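Local structure of putative oxidoreductase (Bacteroides fragilis NCTC 9343, 3EOF) at residues Val47-Ala52 against Asp143-Pro148; Tyr136-Ile141 against Leu150-Thr155. The protein binds flavin mononucleotide and probably works as an FMN-dependent oxidoreductase of the nitroreductase family. All coordinates share one frame; numbering follows the deposited sequence.

Contact 1. Residues Val47-Ala52 against Asp143-Pro148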
loop_
_atom_site.group_PDB
_atom_site.type_symbol
_atom_site.label_atom_id
_atom_site.label_comp_id
_atom_site.label_asym_id
_atom_site.label_seq_id
_atom_site.Cartn_x
_atom_site.Cartn_y
_atom_site.Cartn_z
ATOM N N VAL A 47 13.886 -1.019 -7.659
ATOM C CA VAL A 47 15.117 -0.500 -8.171
ATOM C C VAL A 47 15.906 0.053 -6.981
ATOM O O VAL A 47 15.421 0.914 -6.226
ATOM C CB VAL A 47 14.924 0.585 -9.242
ATOM C CG1 VAL A 47 16.257 1.008 -9.734
ATOM C CG2 VAL A 47 14.088 0.046 -10.380
ATOM N N VAL A 48 17.118 -0.472 -6.817
ATOM C CA VAL A 48 18.066 -0.079 -5.766
ATOM C C VAL A 48 19.082 0.891 -6.383
ATOM O O VAL A 48 19.803 0.529 -7.295
ATOM C CB VAL A 48 18.809 -1.299 -5.176
ATOM C CG1 VAL A 48 19.863 -0.858 -4.123
ATOM C CG2 VAL A 48 17.780 -2.327 -4.583
ATOM N N THR A 49 19.050 2.139 -5.894
ATOM C CA THR A 49 19.938 3.225 -6.251
ATOM C C THR A 49 20.950 3.561 -5.143
ATOM O O THR A 49 20.602 4.034 -4.087
ATOM C CB THR A 49 19.107 4.439 -6.564
ATOM O OG1 THR A 49 18.237 4.091 -7.653
ATOM C CG2 THR A 49 19.964 5.670 -6.871
ATOM N N ARG A 50 22.214 3.296 -5.417
ATOM C CA ARG A 50 23.306 3.545 -4.483
ATOM C C ARG A 50 24.326 4.536 -5.059
ATOM O O ARG A 50 24.933 5.284 -4.319
ATOM C CB ARG A 50 24.022 2.232 -4.169
ATOM C CG ARG A 50 23.235 1.231 -3.370
ATOM C CD ARG A 50 24.113 0.037 -3.230
ATOM N NE ARG A 50 23.643 -1.000 -2.328
ATOM C CZ ARG A 50 23.831 -1.006 -1.017
ATOM N NH1 ARG A 50 24.406 0.025 -0.410
ATOM N NH2 ARG A 50 23.380 -2.027 -0.304
ATOM N N ASP A 51 24.473 4.546 -6.381
ATOM C CA ASP A 51 25.414 5.418 -7.061
ATOM C C ASP A 51 25.075 6.895 -6.882
ATOM O O ASP A 51 23.923 7.282 -7.039
ATOM C CB ASP A 51 25.444 5.101 -8.558
ATOM C CG ASP A 51 26.490 5.914 -9.302
ATOM O OD1 ASP A 51 27.690 5.757 -8.973
ATOM O OD2 ASP A 51 26.123 6.705 -10.200
ATOM N N ALA A 52 26.103 7.714 -6.629
ATOM C CA ALA A 52 25.936 9.149 -6.386
ATOM C C ALA A 52 25.360 9.892 -7.555
ATOM O O ALA A 52 24.505 10.766 -7.362
ATOM C CB ALA A 52 27.273 9.820 -5.962
ATOM N N ASP A 143 11.966 7.482 -16.884
ATOM C CA ASP A 143 13.060 7.738 -17.741
ATOM C C ASP A 143 14.376 7.433 -17.006
ATOM O O ASP A 143 15.287 6.797 -17.560
ATOM C CB ASP A 143 13.055 9.222 -18.177
ATOM C CG ASP A 143 11.837 9.597 -18.997
ATOM O OD1 ASP A 143 11.178 8.701 -19.550
ATOM O OD2 ASP A 143 11.558 10.819 -19.123
ATOM N N ALA A 144 14.478 7.843 -15.747
ATOM C CA ALA A 144 15.740 7.688 -15.005
ATOM C C ALA A 144 16.127 6.242 -14.782
ATOM O O ALA A 144 17.304 5.882 -14.986
ATOM C CB ALA A 144 15.697 8.461 -13.671
ATOM N N LEU A 145 15.138 5.423 -14.424
ATOM C CA LEU A 145 15.373 4.024 -14.068
ATOM C C LEU A 145 15.082 3.073 -15.213
ATOM O O LEU A 145 15.181 1.859 -15.059
ATOM C CB LEU A 145 14.554 3.645 -12.838
ATOM C CG LEU A 145 14.702 4.602 -11.645
ATOM C CD1 LEU A 145 13.880 4.145 -10.484
ATOM C CD2 LEU A 145 16.185 4.779 -11.264
ATOM N N HIS A 146 14.730 3.634 -16.365
ATOM C CA HIS A 146 14.440 2.823 -17.530
ATOM C C HIS A 146 13.336 1.782 -17.303
ATOM O O HIS A 146 13.456 0.631 -17.712
ATOM C CB HIS A 146 15.733 2.139 -18.019
ATOM C CG HIS A 146 16.829 3.110 -18.312
ATOM N ND1 HIS A 146 17.993 3.166 -17.580
ATOM C CD2 HIS A 146 16.906 4.112 -19.220
ATOM C CE1 HIS A 146 18.759 4.137 -18.049
ATOM N NE2 HIS A 146 18.121 4.726 -19.045
ATOM N N LEU A 147 12.240 2.230 -16.702
ATOM C CA LEU A 147 11.100 1.377 -16.395
ATOM C C LEU A 147 10.289 1.249 -17.681
ATOM O O LEU A 147 9.857 2.257 -18.278
ATOM C CB LEU A 147 10.261 1.981 -15.271
ATOM C CG LEU A 147 11.038 2.349 -14.005
ATOM C CD1 LEU A 147 10.012 2.943 -13.062
ATOM C CD2 LEU A 147 11.748 1.136 -13.428
ATOM N N PRO A 148 10.185 0.032 -18.178
ATOM C CA PRO A 148 9.485 -0.221 -19.395
ATOM C C PRO A 148 7.955 -0.383 -19.209
ATOM O O PRO A 148 7.422 -0.160 -18.122
ATOM C CB PRO A 148 10.145 -1.531 -19.875
ATOM C CG PRO A 148 10.514 -2.222 -18.710
ATOM C CD PRO A 148 10.759 -1.213 -17.623
#
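V47, near the end of strand 44-49, meets L145 and L147, which come from the last turn of helix 138-145 and the chain just beyond it. The packing is almost wholly aliphatic. L145 presents both of its methyls: CD1 sits 3.9 Å from V47 CB, and CD2 closes to 4.1 Å on V47 CG1. The two branches of V47 are used differently. Its CG1 lies anti to the backbone N (chi1 -178°) and meets L145 alone of the two leucines, while V47 CG2 lies 4.0 Å from L147 CD2 and also borders L145 CD1 at 4.1 Å. The first bond of the L147 side chain does not aim at 47-52, and its far methyl CD2 makes the touch.

The polar side is thin. No hydrogen bond joins the two segments; T49 OG1 merely comes within 4.2 Å of L145 CD2, a loose van der Waals approach. Between the two leucines H146 departs from helical geometry with positive phi (57°), a turn that probably helps bring both leucines to V47. The charged groups look elsewhere: R50 forms a salt bridge with D19, and D51 sits at the N-cap of helix 52-58, its OD2 making weak bonds to the backbone N of E53 and K54.

All four touching residues are buried. Strand 44-49 is an outermost strand of this chain's antiparallel sheet, bonded to strand 73-80, and the leucines continue onto that neighbour, L145 on T76 and L147 on C78. Helix 52-58 covers T49. Beyond V47 and V48 the sheet runs on into a parallel strand of the second subunit, whose E181 also packs on V47 and L145.

Contact 2. Residues Tyr136-Ile141 against Leu150-Thr155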
loop_
_atom_site.group_PDB
_atom_site.type_symbol
_atom_site.label_atom_id
_atom_site.label_comp_id
_atom_site.label_asym_id
_atom_site.label_seq_id
_atom_site.Cartn_x
_atom_site.Cartn_y
_atom_site.Cartn_z
ATOM N N TYR A 136 4.230 12.396 -8.321
ATOM C CA TYR A 136 4.184 13.745 -8.986
ATOM C C TYR A 136 5.014 13.707 -10.254
ATOM O O TYR A 136 4.702 14.377 -11.267
ATOM C CB TYR A 136 4.713 14.872 -8.094
ATOM C CG TYR A 136 3.754 15.248 -7.007
ATOM C CD1 TYR A 136 3.565 14.401 -5.914
ATOM C CD2 TYR A 136 3.006 16.418 -7.088
ATOM C CE1 TYR A 136 2.677 14.709 -4.922
ATOM C CE2 TYR A 136 2.095 16.741 -6.103
ATOM C CZ TYR A 136 1.939 15.884 -5.008
ATOM O OH TYR A 136 1.035 16.186 -4.010
ATOM N N ASN A 137 6.140 12.996 -10.174
ATOM C CA ASN A 137 7.061 12.895 -11.318
ATOM C C ASN A 137 7.370 11.490 -11.772
ATOM O O ASN A 137 8.539 11.159 -11.983
ATOM C CB ASN A 137 8.358 13.592 -10.968
ATOM C CG ASN A 137 8.279 15.092 -11.130
ATOM O OD1 ASN A 137 7.762 15.603 -12.127
ATOM N ND2 ASN A 137 8.847 15.810 -10.166
ATOM N N PRO A 138 6.329 10.685 -12.007
ATOM C CA PRO A 138 6.593 9.318 -12.410
ATOM C C PRO A 138 7.299 9.267 -13.760
ATOM O O PRO A 138 8.174 8.448 -13.953
ATOM C CB PRO A 138 5.180 8.675 -12.454
ATOM C CG PRO A 138 4.262 9.842 -12.746
ATOM C CD PRO A 138 4.875 10.955 -11.942
ATOM N N GLN A 139 6.967 10.131 -14.703
ATOM C CA GLN A 139 7.674 10.030 -15.969
ATOM C C GLN A 139 9.182 10.153 -15.816
ATOM O O GLN A 139 9.908 9.421 -16.450
ATOM C CB GLN A 139 7.168 11.038 -16.983
ATOM C CG GLN A 139 7.716 10.741 -18.435
ATOM C CD GLN A 139 7.287 9.372 -18.946
ATOM O OE1 GLN A 139 6.106 9.086 -18.979
ATOM N NE2 GLN A 139 8.252 8.513 -19.331
HETATM N N MSE A 140 9.651 11.071 -14.975
HETATM C CA MSE A 140 11.081 11.314 -14.765
HETATM C C MSE A 140 11.739 10.130 -14.120
HETATM O O MSE A 140 12.874 9.822 -14.392
HETATM C CB MSE A 140 11.293 12.530 -13.883
HETATM C CG MSE A 140 10.924 13.875 -14.556
HETATM SE SE MSE A 140 11.159 15.388 -13.338
HETATM C CE MSE A 140 12.959 15.436 -13.245
ATOM N N ILE A 141 11.042 9.494 -13.231
ATOM C CA ILE A 141 11.570 8.297 -12.559
ATOM C C ILE A 141 11.575 7.203 -13.607
ATOM O O ILE A 141 12.528 6.462 -13.705
ATOM C CB ILE A 141 10.708 7.960 -11.352
ATOM C CG1 ILE A 141 10.824 9.101 -10.341
ATOM C CG2 ILE A 141 11.147 6.646 -10.690
ATOM C CD1 ILE A 141 9.846 9.047 -9.199
ATOM N N LEU A 150 4.293 -1.727 -18.458
ATOM C CA LEU A 150 3.753 -2.520 -17.359
ATOM C C LEU A 150 4.566 -2.417 -16.061
ATOM O O LEU A 150 4.411 -3.245 -15.134
ATOM C CB LEU A 150 3.500 -3.956 -17.781
ATOM C CG LEU A 150 2.491 -4.133 -18.904
ATOM C CD1 LEU A 150 2.295 -5.628 -19.146
ATOM C CD2 LEU A 150 1.177 -3.433 -18.600
ATOM N N VAL A 151 5.392 -1.365 -15.985
ATOM C CA VAL A 151 6.185 -1.026 -14.787
ATOM C C VAL A 151 5.907 0.440 -14.521
ATOM O O VAL A 151 5.955 1.257 -15.424
ATOM C CB VAL A 151 7.708 -1.272 -14.915
ATOM C CG1 VAL A 151 8.396 -0.992 -13.581
ATOM C CG2 VAL A 151 8.015 -2.763 -15.387
ATOM N N PHE A 152 5.557 0.730 -13.276
ATOM C CA PHE A 152 5.182 2.042 -12.864
ATOM C C PHE A 152 5.725 2.307 -11.447
ATOM O O PHE A 152 5.515 1.495 -10.536
ATOM C CB PHE A 152 3.623 2.149 -12.899
ATOM C CG PHE A 152 3.134 3.569 -12.780
ATOM C CD1 PHE A 152 3.121 4.207 -11.549
ATOM C CD2 PHE A 152 2.729 4.273 -13.900
ATOM C CE1 PHE A 152 2.743 5.541 -11.430
ATOM C CE2 PHE A 152 2.344 5.602 -13.793
ATOM C CZ PHE A 152 2.345 6.231 -12.541
ATOM N N PRO A 153 6.417 3.444 -11.235
ATOM C CA PRO A 153 6.949 3.716 -9.908
ATOM C C PRO A 153 5.845 4.150 -8.962
ATOM O O PRO A 153 5.064 5.058 -9.280
ATOM C CB PRO A 153 7.911 4.856 -10.158
ATOM C CG PRO A 153 7.293 5.610 -11.270
ATOM C CD PRO A 153 6.738 4.554 -12.171
ATOM N N ILE A 154 5.729 3.430 -7.844
ATOM C CA ILE A 154 4.669 3.670 -6.862
ATOM C C ILE A 154 5.165 4.594 -5.765
ATOM O O ILE A 154 4.614 5.688 -5.566
ATOM C CB ILE A 154 4.113 2.333 -6.267
ATOM C CG1 ILE A 154 3.407 1.547 -7.390
ATOM C CG2 ILE A 154 3.099 2.571 -5.122
ATOM C CD1 ILE A 154 2.327 2.309 -8.119
ATOM N N THR A 155 6.162 4.153 -5.023
ATOM C CA THR A 155 6.773 5.023 -4.027
ATOM C C THR A 155 8.291 4.787 -3.945
ATOM O O THR A 155 8.799 3.812 -4.479
ATOM C CB THR A 155 6.150 4.930 -2.656
ATOM O OG1 THR A 155 6.642 6.030 -1.858
ATOM C CG2 THR A 155 6.494 3.609 -2.027
#
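The ring of F152 meets P138 obliquely, neither squarely over a face nor squarely at an edge: P138 CB is 3.7 Å from F152 CZ, the far tip of the phenyl, with P138 CG a little farther off. The proline ring and the phenyl lie alongside each other, heading in a common direction. With CG anti to its backbone N (chi1 -167°), the phenyl swings out from the strand until its end reaches the proline. F103 of helix 100-123 stacks edge-to-face with the same ring, and L237 and V240 of helix 227-243 also pack on it.

P153, the next residue along the strand, offers its own ring to the first turn of helix 138-145. Its CG lies 3.9 Å from P138 CB, and its CB touches the branch methyl of I141, with P153 CB to I141 CG2 at 3.7 Å. P153 therefore sits against two residues three apart on the same helix face. Just past it, I154 and T155 both face F77 in a classic beta bulge.

At the helix start, N137 holds the N-cap position without a side-chain capping bond; its backbone O receives I141 N at 3.3 Å.

No hydrogen bond crosses between the segments, so the joint depends on shape and the burial of apolar surface. Its two prolines suit that role. P138, in the first helical turn, gives up no internal helix bond by lacking an N-H, and P153 brings a compact hydrocarbon ring with no amide hydrogen to satisfy.

Contacts 1 and 2 set the two ends of helix 138-145 on one face of the same sheet, contact 2 using its first turn over strand 151-160 and contact 1 the far end of the helix and the chain just after it, over strand 44-49. Their centres are about 11 Å apart, and they meet directly where L147 CD1 packs 3.8 Å from P153 CD. T76 of strand 73-80, the strand between those two, touches both L145 and I141, so the middle strand links the contacts. Contact 2 lies nearer the flavin: the I141 side chain is about 10 Å from bound FMN and about 9 Å from the side chain of Q65, which binds FMN. Contact 1 lies away from the annotated sites, where the sheet joins the second subunit.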